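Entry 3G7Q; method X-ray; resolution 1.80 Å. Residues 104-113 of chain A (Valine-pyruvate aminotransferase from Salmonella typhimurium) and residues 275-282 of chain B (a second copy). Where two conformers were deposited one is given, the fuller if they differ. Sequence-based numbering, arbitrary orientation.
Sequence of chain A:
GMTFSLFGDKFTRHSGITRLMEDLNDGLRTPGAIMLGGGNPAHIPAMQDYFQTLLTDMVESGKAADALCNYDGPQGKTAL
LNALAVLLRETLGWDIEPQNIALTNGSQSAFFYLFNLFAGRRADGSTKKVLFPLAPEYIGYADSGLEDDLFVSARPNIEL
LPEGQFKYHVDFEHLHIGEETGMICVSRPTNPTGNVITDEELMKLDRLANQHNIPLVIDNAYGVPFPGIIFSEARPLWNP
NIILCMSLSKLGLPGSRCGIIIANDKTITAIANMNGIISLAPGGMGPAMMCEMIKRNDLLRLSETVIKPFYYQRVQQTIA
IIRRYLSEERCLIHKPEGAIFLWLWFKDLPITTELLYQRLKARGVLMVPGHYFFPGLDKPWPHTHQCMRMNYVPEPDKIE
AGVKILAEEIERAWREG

Chain A (104-113) TNGSQSAFFY
Chain B (275-282) NGIISLAP

The start of a helix in chain A packs against the end of a helix in chain B. In chain A, residues 107-113 are helical, and the helix continues beyond the stretch. Gly A106 is its N-cap residue, with phi/psi of 155/-180. A side chain at these angles would be jammed against the carbonyl O of the residue before, so glycine suits the place. In chain B a helix runs in from earlier in the chain. Ser B279 is the first residue to leave helical angles, with phi/psi of 59/63. Leu B280 (-117/52) follows in a turn-like conformation, and Ala B281 (-83/161) and Pro B282 (-80/156) are extended. The register is set by two pairs: the CA atoms of Ser A109 and Ile B278 lie 5.3 Å apart, and those of Asn A105 and Leu B280 6.4 Å. As chain A runs forward, its partners in chain B run backward. Together the stretches bury 363 Å².

Gln A108 covers the most surface, 75 Å². Its CA-to-CB bond points toward chain B. The side chain is extended, with chi1 -165° (t), chi2 154° (t) and chi3 -2°. This reach carries the amide to carbonyls at the end of the chain B helix. NE2 of Gln A108 donates a weak hydrogen bond to O of Ile B277, at 2.7 Å with an N-H...O angle of 122°. The same NE2 lies 2.9 Å from O of Gly B276. Nearer the backbone, CB of Gln A108 meets CB of Ser B279 at 3.4 Å. The CB of Ser B279 also points toward chain A. Its OG is not modelled.

Ile B278 loses 54 Å². Its side chain is modelled only to CB, which lies over one face of the Phe A112 ring, 4.4 Å from CD1 of Phe A112. That ring has chi1 -178° (t) and chi2 75°, and its CA-to-CB bond points toward chain B. The contact is apolar, as suits both residue types. O of Ile B278 approaches the chain A helix, 3.4 Å from CA of Ser A109.

Asn A105 gives up 51 Å² and is buried. Its CA-to-CB bond points toward the tail of chain B, with chi1 -159° (t), bringing the amide group close to the backbone around Leu B280. The amide is probably turned over in the model.

Ser A109 lies close to the chain B backbone, its CA-to-CB bond pointing sideways, with CB 4.0 Å from O of Ser B279. Its chi1 of 57° (p) turns OG back to its own helix, where OG donates to O of Gly A106 at 2.9 Å. The backbone bond from N of Ala A110 to O of Gly A106, 3.0 Å, shares that acceptor. A water joins the chains: it accepts from N of Ser A109 at 3.0 Å and donates to O of Ser B279 at 2.9 Å. This gives the amide at the start of the helix a partner. N of Ala B281 is buried by the contact without one.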

# COMPACT_ATOMS: atom_id res chain seq x y z
N THR A 104 7.40 0.78 3.61
CA THR A 104 6.30 0.14 2.89
C THR A 104 5.01 0.57 3.59
O THR A 104 5.05 1.26 4.59
CB THR A 104 6.37 -1.40 2.96
OG1 THR A 104 6.17 -1.81 4.32
CG2 THR A 104 7.73 -1.94 2.41
N ASN A 105 3.89 0.07 3.05
CA ASN A 105 2.54 0.30 3.55
C ASN A 105 2.24 -0.46 4.83
O ASN A 105 1.21 -0.25 5.46
CB ASN A 105 1.55 -0.16 2.46
CG ASN A 105 0.18 0.47 2.62
OD1 ASN A 105 -0.84 -0.23 2.64
ND2 ASN A 105 0.14 1.78 2.73
N GLY A 106 3.13 -1.37 5.21
CA GLY A 106 2.98 -2.19 6.40
C GLY A 106 3.73 -3.50 6.33
O GLY A 106 4.38 -3.82 5.32
N SER A 107 3.61 -4.27 7.40
CA SER A 107 4.25 -5.57 7.53
C SER A 107 3.90 -6.53 6.41
O SER A 107 4.77 -7.18 5.83
CB SER A 107 3.85 -6.22 8.86
OG SER A 107 4.39 -5.51 9.97
N GLN A 108 2.63 -6.59 6.08
CA GLN A 108 2.16 -7.54 5.10
C GLN A 108 2.66 -7.25 3.68
O GLN A 108 3.00 -8.19 2.95
CB GLN A 108 0.64 -7.61 5.18
CG GLN A 108 0.06 -8.81 4.48
CD GLN A 108 -1.30 -9.25 5.04
OE1 GLN A 108 -1.81 -8.67 6.00
NE2 GLN A 108 -1.86 -10.29 4.45
N SER A 109 2.71 -5.98 3.28
CA SER A 109 3.27 -5.62 1.98
C SER A 109 4.79 -5.88 1.98
O SER A 109 5.38 -6.24 0.96
CB SER A 109 2.98 -4.16 1.64
OG SER A 109 3.48 -3.32 2.66
N ALA A 110 5.42 -5.63 3.12
CA ALA A 110 6.84 -5.94 3.26
C ALA A 110 7.12 -7.41 2.91
O ALA A 110 7.99 -7.69 2.09
CB ALA A 110 7.29 -5.63 4.67
N PHE A 111 6.36 -8.34 3.49
CA PHE A 111 6.60 -9.76 3.20
C PHE A 111 6.27 -10.17 1.77
O PHE A 111 6.96 -11.02 1.19
CB PHE A 111 5.95 -10.64 4.26
CG PHE A 111 6.68 -10.57 5.56
CD1 PHE A 111 7.82 -11.35 5.77
CD2 PHE A 111 6.31 -9.66 6.54
CE1 PHE A 111 8.52 -11.25 6.95
CE2 PHE A 111 7.02 -9.56 7.70
CZ PHE A 111 8.13 -10.36 7.91
N PHE A 112 5.26 -9.53 1.18
CA PHE A 112 4.94 -9.78 -0.21
C PHE A 112 6.15 -9.48 -1.09
O PHE A 112 6.47 -10.24 -2.00
CB PHE A 112 3.73 -8.93 -0.65
CG PHE A 112 3.33 -9.16 -2.06
CD1 PHE A 112 2.65 -10.32 -2.42
CD2 PHE A 112 3.63 -8.23 -3.04
CE1 PHE A 112 2.29 -10.55 -3.73
CE2 PHE A 112 3.27 -8.45 -4.34
CZ PHE A 112 2.60 -9.60 -4.70
N TYR A 113 6.83 -8.36 -0.83
CA TYR A 113 8.04 -8.06 -1.60
C TYR A 113 9.15 -9.09 -1.34
O TYR A 113 9.76 -9.59 -2.27
CB TYR A 113 8.61 -6.66 -1.28
CG TYR A 113 7.70 -5.52 -1.67
CD1 TYR A 113 7.21 -5.41 -2.97
CD2 TYR A 113 7.38 -4.51 -0.77
CE1 TYR A 113 6.37 -4.37 -3.34
CE2 TYR A 113 6.55 -3.45 -1.14
CZ TYR A 113 6.05 -3.39 -2.42
OH TYR A 113 5.23 -2.35 -2.80
N ASN B 275 -6.34 -7.49 -1.64
CA ASN B 275 -5.91 -6.44 -0.71
C ASN B 275 -5.77 -6.99 0.71
O ASN B 275 -4.96 -6.50 1.49
CB ASN B 275 -6.86 -5.24 -0.72
N GLY B 276 -6.56 -8.00 1.04
CA GLY B 276 -6.44 -8.67 2.33
C GLY B 276 -5.09 -9.35 2.47
O GLY B 276 -4.50 -9.35 3.55
N ILE B 277 -4.59 -9.92 1.37
CA ILE B 277 -3.31 -10.64 1.36
C ILE B 277 -2.08 -9.76 1.14
O ILE B 277 -1.14 -9.81 1.94
CB ILE B 277 -3.28 -11.73 0.28
CG1 ILE B 277 -4.41 -12.73 0.47
CG2 ILE B 277 -1.94 -12.46 0.32
CD1 ILE B 277 -4.41 -13.82 -0.58
N ILE B 278 -2.04 -8.99 0.05
CA ILE B 278 -0.91 -8.09 -0.23
C ILE B 278 -0.94 -6.86 0.69
O ILE B 278 0.10 -6.22 0.93
CB ILE B 278 -0.85 -7.67 -1.71
N SER B 279 -2.13 -6.51 1.18
CA SER B 279 -2.33 -5.44 2.17
C SER B 279 -1.86 -4.09 1.71
O SER B 279 -0.93 -3.51 2.28
CB SER B 279 -1.65 -5.81 3.51
N LEU B 280 -2.50 -3.60 0.65
CA LEU B 280 -2.24 -2.28 0.15
C LEU B 280 -3.54 -1.47 0.30
O LEU B 280 -4.03 -0.87 -0.68
CB LEU B 280 -1.74 -2.35 -1.29
N ALA B 281 -4.10 -1.47 1.52
CA ALA B 281 -5.31 -0.71 1.88
C ALA B 281 -4.86 0.71 2.20
O ALA B 281 -3.67 0.93 2.47
CB ALA B 281 -5.99 -1.32 3.09
N PRO B 282 -5.79 1.68 2.17
CA PRO B 282 -5.33 3.03 2.45
C PRO B 282 -5.15 3.30 3.94
O PRO B 282 -5.79 2.66 4.75
CB PRO B 282 -6.48 3.89 1.91
CG PRO B 282 -7.66 3.10 2.17
CD PRO B 282 -7.24 1.66 1.91
O HOH W 1 0.97 -3.85 4.46